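Local coordinates for choline kinase (Streptococcus pneumoniae, PDB 4R78), which probably catalyses the phosphorylation of choline, a kinase of protein kinase-like fold caught here with adenosine monophosphate bound, at residues I160-Q163 / I164-A167; Q267-I270 / W271-T275; V276-E279 / E280-E283. All blocks are in the same frame, centred on the assembly; numbering follows the deposited sequence.

Contact 1 of 3, residues I160-Q163 / I164-A167; sequences IEEQ and IPYA
Ile-160 lies under the delta-methyl of Ile-164, whose CD1 is 4.2 Å from CD1 of Ile-160 and about equally far from its CG2, so a single methyl rests in the fork of the other side chain. The two isoleucines cross at about a right angle. Ile-164 reaches back because its chain is folded at the second torsion (chi2 -62°), which brings CD1 back over Ile-160, although the CB bond points away from 160-163 as a whole. On another side of the bend, the carboxylate of Glu-162 comes up to the proline ring: OE2 is 3.6 Å from CG of Pro-165, with CB and CD of the same ring only slightly farther. CG of Glu-162 sits between its own backbone N and carbonyl carbon (chi1 75°), and from there the extended chain carries the acid over one face of the proline ring. Water supplies the polar link. One molecule donates to Ile-164 O at 2.7 Å and accepts a weak bond from Gln-163 NE2 at 3.1 Å, tying the glutamine amide to the backbone one residue on. Beneath the turn, Ile-160, Glu-162 and Tyr-166 all touch Val-276, and the Tyr-166 ring stacks with Tyr-293. The arrangement is that of an irregular, proline-containing connection between two helices, 149-159 and 169-177, here laid along helix 257-280 on the surface of the protein kinase-like fold.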
loop_
_atom_site.group_PDB
_atom_site.type_symbol
_atom_site.label_atom_id
_atom_site.label_comp_id
_atom_site.label_asym_id
_atom_site.label_seq_id
_atom_site.Cartn_x
_atom_site.Cartn_y
_atom_site.Cartn_z
ATOM N N ILE A 160 15.775 1.063 11.582
ATOM C CA ILE A 160 15.592 2.115 12.585
ATOM C C ILE A 160 16.841 2.259 13.460
ATOM O O ILE A 160 17.317 1.288 14.041
ATOM C CB ILE A 160 14.327 1.865 13.453
ATOM C CG1 ILE A 160 13.059 2.000 12.598
ATOM C CG2 ILE A 160 14.278 2.822 14.645
ATOM C CD1 ILE A 160 11.824 1.348 13.213
ATOM N N GLU A 161 17.360 3.481 13.540
ATOM C CA GLU A 161 18.579 3.776 14.292
ATOM C C GLU A 161 18.310 3.971 15.787
ATOM O O GLU A 161 19.065 3.484 16.632
ATOM C CB GLU A 161 19.261 5.018 13.699
ATOM C CG GLU A 161 20.569 5.443 14.368
ATOM C CD GLU A 161 20.358 6.225 15.659
ATOM O OE1 GLU A 161 19.369 6.984 15.759
ATOM O OE2 GLU A 161 21.191 6.077 16.577
ATOM N N GLU A 162 17.238 4.693 16.097
ATOM C CA GLU A 162 16.941 5.117 17.462
ATOM C C GLU A 162 16.411 3.976 18.326
ATOM O O GLU A 162 15.910 2.973 17.815
ATOM C CB GLU A 162 15.932 6.275 17.442
ATOM C CG GLU A 162 14.489 5.863 17.126
ATOM C CD GLU A 162 13.613 7.036 16.741
ATOM O OE1 GLU A 162 13.784 7.563 15.624
ATOM O OE2 GLU A 162 12.741 7.425 17.543
ATOM N N GLN A 163 16.528 4.137 19.641
ATOM C CA GLN A 163 15.809 3.272 20.569
ATOM C C GLN A 163 14.322 3.391 20.233
ATOM O O GLN A 163 13.815 4.499 20.046
ATOM C CB GLN A 163 16.063 3.700 22.012
ATOM C CG GLN A 163 15.612 2.678 23.056
ATOM C CD GLN A 163 15.409 3.278 24.441
ATOM O OE1 GLN A 163 15.900 4.367 24.748
ATOM N NE2 GLN A 163 14.675 2.563 25.285
ATOM N N ILE A 164 13.634 2.256 20.128
ATOM C CA ILE A 164 12.221 2.262 19.733
ATOM C C ILE A 164 11.437 3.244 20.615
ATOM O O ILE A 164 11.461 3.125 21.846
ATOM C CB ILE A 164 11.602 0.832 19.758
ATOM C CG1 ILE A 164 12.270 -0.077 18.710
ATOM C CG2 ILE A 164 10.086 0.880 19.549
ATOM C CD1 ILE A 164 12.118 0.381 17.253
ATOM N N PRO A 165 10.765 4.235 19.990
ATOM C CA PRO A 165 10.154 5.317 20.771
ATOM C C PRO A 165 8.807 4.958 21.399
ATOM O O PRO A 165 8.270 5.734 22.197
ATOM C CB PRO A 165 9.974 6.430 19.733
ATOM C CG PRO A 165 9.773 5.700 18.454
ATOM C CD PRO A 165 10.645 4.476 18.538
ATOM N N TYR A 166 8.269 3.796 21.038
ATOM C CA TYR A 166 6.943 3.394 21.498
ATOM C C TYR A 166 7.010 2.739 22.869
ATOM O O TYR A 166 7.972 2.043 23.192
ATOM C CB TYR A 166 6.272 2.470 20.476
ATOM C CG TYR A 166 6.085 3.099 19.111
ATOM C CD1 TYR A 166 5.518 4.366 18.981
ATOM C CD2 TYR A 166 6.478 2.430 17.953
ATOM C CE1 TYR A 166 5.346 4.957 17.742
ATOM C CE2 TYR A 166 6.306 3.013 16.699
ATOM C CZ TYR A 166 5.740 4.279 16.605
ATOM O OH TYR A 166 5.556 4.876 15.375
ATOM N N ALA A 167 5.975 2.973 23.668
ATOM C CA ALA A 167 5.928 2.522 25.058
ATOM C C ALA A 167 5.739 1.012 25.200
ATOM O O ALA A 167 4.959 0.398 24.465
ATOM C CB ALA A 167 4.821 3.251 25.792
HETATM O O HOH W 1 12.333 1.391 23.714
#

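Contact 2 of 3, residues Q267-I270 / W271-T275; sequences QDTI and WSLWT
With chi1 at 79°, Ser-272 holds OG between its own backbone N and carbonyl carbon, the position from which a helical serine reaches back to a carbonyl of the preceding turn: OG donates to Thr-269 O at 2.8 Å. This is a buried part of helix 257-280 in the protein kinase-like fold. Thr-269 O also receives Leu-273 N at 3.2 Å and is thus gripped by two donors. The main-chain bonding is straighter two residues earlier, where Trp-271 N meets Gln-267 O at 2.8 Å (N-H...O angle 171°).

The two indoles take different first torsions. CG of Trp-274 is opposite its backbone N (chi1 175°), whereas CG of Trp-271 lies beside its own. They converge as a result: CE3 of Trp-271 stands 3.6 Å above the plane of the Trp-274 ring, offset toward its rim, while CG of Trp-274 lies in the plane of Trp-271, at its edge. CG2 of Ile-270 lies loosely over one face of Trp-271, 4.5 Å from CD2, and Tyr-217 meets this indole edge-to-face. Asp-268 forms salt bridges with Arg-292 and Arg-295 of helix 288-303; on a different side Ile-270 and Leu-273 pack on Ile-153 and Tyr-156 of helix 149-159. A second doubly used carbonyl follows: Trp-271 O accepts both Thr-275 N at 3.0 Å and Thr-275 OG1 at 2.8 Å.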
loop_
_atom_site.group_PDB
_atom_site.type_symbol
_atom_site.label_atom_id
_atom_site.label_comp_id
_atom_site.label_asym_id
_atom_site.label_seq_id
_atom_site.Cartn_x
_atom_site.Cartn_y
_atom_site.Cartn_z
ATOM N N GLN A 267 -0.689 -5.053 10.942
ATOM C CA GLN A 267 -0.602 -3.834 10.140
ATOM C C GLN A 267 -0.296 -2.602 10.984
ATOM O O GLN A 267 0.587 -1.822 10.644
ATOM C CB GLN A 267 -1.878 -3.637 9.318
ATOM C CG GLN A 267 -1.902 -4.533 8.094
ATOM C CD GLN A 267 -3.280 -4.799 7.529
ATOM O OE1 GLN A 267 -3.508 -5.833 6.886
ATOM N NE2 GLN A 267 -4.203 -3.880 7.747
ATOM N N ASP A 268 -1.011 -2.433 12.094
ATOM C CA ASP A 268 -0.738 -1.307 12.976
ATOM C C ASP A 268 0.698 -1.337 13.504
ATOM O O ASP A 268 1.347 -0.291 13.589
ATOM C CB ASP A 268 -1.750 -1.244 14.117
ATOM C CG ASP A 268 -3.021 -0.519 13.724
ATOM O OD1 ASP A 268 -2.989 0.311 12.788
ATOM O OD2 ASP A 268 -4.061 -0.763 14.365
ATOM N N THR A 269 1.197 -2.535 13.808
ATOM C CA THR A 269 2.572 -2.701 14.270
ATOM C C THR A 269 3.557 -2.312 13.169
ATOM O O THR A 269 4.420 -1.450 13.372
ATOM C CB THR A 269 2.842 -4.145 14.748
ATOM O OG1 THR A 269 1.906 -4.484 15.780
ATOM C CG2 THR A 269 4.248 -4.262 15.303
ATOM N N ILE A 270 3.400 -2.927 12.004
ATOM C CA ILE A 270 4.292 -2.684 10.875
ATOM C C ILE A 270 4.307 -1.219 10.439
ATOM O O ILE A 270 5.378 -0.621 10.301
ATOM C CB ILE A 270 3.981 -3.640 9.696
ATOM C CG1 ILE A 270 4.430 -5.058 10.067
ATOM C CG2 ILE A 270 4.658 -3.170 8.398
ATOM C CD1 ILE A 270 3.815 -6.158 9.237
ATOM N N TRP A 271 3.131 -0.632 10.237
ATOM C CA TRP A 271 3.078 0.760 9.779
ATOM C C TRP A 271 3.516 1.772 10.848
ATOM O O TRP A 271 3.980 2.865 10.513
ATOM C CB TRP A 271 1.717 1.104 9.150
ATOM C CG TRP A 271 1.392 0.264 7.927
ATOM C CD1 TRP A 271 0.310 -0.558 7.762
ATOM C CD2 TRP A 271 2.161 0.156 6.716
ATOM N NE1 TRP A 271 0.351 -1.163 6.528
ATOM C CE2 TRP A 271 1.474 -0.744 5.864
ATOM C CE3 TRP A 271 3.358 0.734 6.265
ATOM C CZ2 TRP A 271 1.945 -1.084 4.590
ATOM C CZ3 TRP A 271 3.826 0.398 4.993
ATOM C CH2 TRP A 271 3.119 -0.505 4.171
ATOM N N SER A 272 3.404 1.409 12.127
ATOM C CA SER A 272 3.971 2.256 13.182
ATOM C C SER A 272 5.503 2.274 13.100
ATOM O O SER A 272 6.126 3.302 13.356
ATOM C CB SER A 272 3.483 1.852 14.583
ATOM O OG SER A 272 4.174 0.723 15.093
ATOM N N LEU A 273 6.099 1.147 12.712
ATOM C CA LEU A 273 7.559 1.063 12.581
ATOM C C LEU A 273 8.025 1.774 11.309
ATOM O O LEU A 273 9.026 2.495 11.318
ATOM C CB LEU A 273 8.041 -0.393 12.627
ATOM C CG LEU A 273 7.849 -1.131 13.961
ATOM C CD1 LEU A 273 8.078 -2.628 13.799
ATOM C CD2 LEU A 273 8.750 -0.573 15.068
ATOM N N TRP A 274 7.271 1.591 10.228
ATOM C CA TRP A 274 7.445 2.370 9.000
ATOM C C TRP A 274 7.500 3.877 9.296
ATOM O O TRP A 274 8.339 4.595 8.742
ATOM C CB TRP A 274 6.304 2.035 8.035
ATOM C CG TRP A 274 6.241 2.841 6.755
ATOM C CD1 TRP A 274 6.824 2.532 5.556
ATOM C CD2 TRP A 274 5.529 4.068 6.549
ATOM N NE1 TRP A 274 6.522 3.494 4.621
ATOM C CE2 TRP A 274 5.728 4.448 5.201
ATOM C CE3 TRP A 274 4.741 4.885 7.375
ATOM C CZ2 TRP A 274 5.178 5.619 4.662
ATOM C CZ3 TRP A 274 4.189 6.046 6.840
ATOM C CH2 TRP A 274 4.408 6.398 5.492
ATOM N N THR A 275 6.619 4.341 10.184
ATOM C CA THR A 275 6.549 5.756 10.554
ATOM C C THR A 275 7.861 6.235 11.166
ATOM O O THR A 275 8.393 7.277 10.763
ATOM C CB THR A 275 5.381 6.028 11.531
ATOM O OG1 THR A 275 4.150 5.649 10.909
ATOM C CG2 THR A 275 5.310 7.510 11.896
#

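Contact 3 of 3, residues V276-E279 / E280-E283; sequences VYKE and EQGE
Backbone hydrogen bonds carry helix 257-280 to its end between Val-276 and Glu-283. The last turn still holds a regular bond, Glu-280 N to Val-276 O at 3.0 Å, but Gln-281 N is left with weak bonds to the carbonyls of Tyr-277 and Lys-278. Gly-282 then turns to a positive phi of 114°. Its N donates to Glu-279 O at 2.9 Å, from well above the carbonyl plane, and Glu-283 N reaches back to Lys-278 O in a long, weak bond of 3.4 Å. A CA-H...O contact closes the turn from the other direction, Glu-279 CA lying 3.3 Å from Glu-283 O.

Among the side chains, Gln-281 leans over Tyr-277. OE1 is 3.2 Å above the centre of the phenol ring, with ring and amide planes 37° apart, so the oxygen rather than the flat of the amide covers that face. Tyr-277 OH is held by Gly-70 O, which helps fix the ring beneath.

Charge and water make up the third group. The chains of Lys-278 and Glu-283 run side by side in the same direction, CD of the lysine touching OE1 of the acid at 3.5 Å. Their charged atoms stay apart, NZ to OE1 being 4.4 Å, and one water bridges the two. A second water donates both to Glu-283 OE1, at 2.6 Å, and to Lys-278 O, tying the acid to the helix end; a third donates to Gln-281 OE1 and accepts a weak bond from NZ of Lys-278. The other carboxylate oxygen, OE2 of Glu-283, accepts from Asn-50 N. Glycine in positive phi with two bonds back into the last turn makes this a Schellman motif, the classic C-terminal cap of an alpha-helix.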
loop_
_atom_site.group_PDB
_atom_site.type_symbol
_atom_site.label_atom_id
_atom_site.label_comp_id
_atom_site.label_asym_id
_atom_site.label_seq_id
_atom_site.Cartn_x
_atom_site.Cartn_y
_atom_site.Cartn_z
ATOM N N VAL A 276 8.383 5.470 12.122
ATOM C CA VAL A 276 9.647 5.823 12.777
ATOM C C VAL A 276 10.764 5.970 11.746
ATOM O O VAL A 276 11.500 6.962 11.759
ATOM C CB VAL A 276 10.040 4.800 13.865
ATOM C CG1 VAL A 276 11.355 5.195 14.532
ATOM C CG2 VAL A 276 8.946 4.707 14.905
ATOM N N TYR A 277 10.866 4.997 10.842
ATOM C CA TYR A 277 11.901 5.018 9.815
ATOM C C TYR A 277 11.761 6.223 8.879
ATOM O O TYR A 277 12.756 6.894 8.564
ATOM C CB TYR A 277 11.889 3.706 9.029
ATOM C CG TYR A 277 12.959 3.606 7.965
ATOM C CD1 TYR A 277 14.291 3.908 8.250
ATOM C CD2 TYR A 277 12.639 3.188 6.677
ATOM C CE1 TYR A 277 15.278 3.808 7.268
ATOM C CE2 TYR A 277 13.616 3.088 5.689
ATOM C CZ TYR A 277 14.929 3.396 5.994
ATOM O OH TYR A 277 15.898 3.296 5.018
ATOM N N LYS A 278 10.537 6.502 8.440
ATOM C CA LYS A 278 10.295 7.655 7.575
ATOM C C LYS A 278 10.649 8.970 8.260
ATOM O O LYS A 278 11.180 9.892 7.624
ATOM C CB LYS A 278 8.848 7.672 7.072
ATOM C CG LYS A 278 8.559 6.646 5.977
ATOM C CD LYS A 278 9.208 7.064 4.659
ATOM C CE LYS A 278 8.743 6.217 3.493
ATOM N NZ LYS A 278 9.396 6.687 2.234
ATOM N N GLU A 279 10.368 9.061 9.557
ATOM C CA GLU A 279 10.688 10.276 10.297
ATOM C C GLU A 279 12.193 10.447 10.497
ATOM O O GLU A 279 12.690 11.574 10.495
ATOM C CB GLU A 279 9.915 10.344 11.616
ATOM C CG GLU A 279 8.412 10.519 11.406
ATOM C CD GLU A 279 7.663 10.836 12.682
ATOM O OE1 GLU A 279 8.042 10.310 13.749
ATOM O OE2 GLU A 279 6.687 11.613 12.624
ATOM N N GLU A 280 12.918 9.336 10.637
ATOM C CA GLU A 280 14.384 9.387 10.725
ATOM C C GLU A 280 15.017 9.960 9.457
ATOM O O GLU A 280 16.120 10.507 9.500
ATOM C CB GLU A 280 14.965 8.007 11.046
ATOM C CG GLU A 280 14.676 7.566 12.464
ATOM C CD GLU A 280 15.510 6.388 12.943
ATOM O OE1 GLU A 280 16.194 5.726 12.134
ATOM O OE2 GLU A 280 15.470 6.124 14.160
ATOM N N GLN A 281 14.310 9.839 8.336
ATOM C CA GLN A 281 14.776 10.396 7.065
ATOM C C GLN A 281 14.332 11.845 6.851
ATOM O O GLN A 281 14.628 12.438 5.810
ATOM C CB GLN A 281 14.346 9.508 5.897
ATOM C CG GLN A 281 14.906 8.097 5.972
ATOM C CD GLN A 281 14.221 7.160 5.017
ATOM O OE1 GLN A 281 13.381 6.353 5.418
ATOM N NE2 GLN A 281 14.566 7.261 3.740
ATOM N N GLY A 282 13.629 12.412 7.832
ATOM C CA GLY A 282 13.325 13.839 7.825
ATOM C C GLY A 282 11.871 14.251 7.687
ATOM O O GLY A 282 11.565 15.442 7.754
ATOM N N GLU A 283 10.974 13.289 7.479
ATOM C CA GLU A 283 9.545 13.602 7.417
ATOM C C GLU A 283 8.941 13.732 8.814
ATOM O O GLU A 283 9.540 13.301 9.802
ATOM C CB GLU A 283 8.782 12.582 6.567
ATOM C CG GLU A 283 9.042 12.727 5.073
ATOM C CD GLU A 283 8.297 11.705 4.243
ATOM O OE1 GLU A 283 8.691 10.516 4.255
ATOM O OE2 GLU A 283 7.316 12.082 3.570
HETATM O O HOH W 2 7.973 9.203 1.943
HETATM O O HOH W 3 11.213 10.047 4.815
HETATM O O HOH W 4 11.890 5.073 3.439
#

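In the fold
Contacts 2 and 3 are successive parts of helix 257-280, their centres 13 Å apart, and contact 1 lies alongside, its centre 12 Å from each. The carboxylate of Glu-280 in contact 3 probably accepts two backbone bonds from contact 1, OE1 from Glu-161 N at 2.9 Å and OE2 from Glu-162 N at 3.0 Å. Toward contact 2, Tyr-166 OH is 2.6 Å from Ser-272 O, a probable hydrogen bond. Another flank of the helix approaches the ligands: the Trp-274 side chain is about 3 Å from a bound MES molecule, probably from the crystallisation liquor, and about 9 Å from AMP; the Lys-278 side chain is about 5 Å from the MES and about 11 Å from AMP.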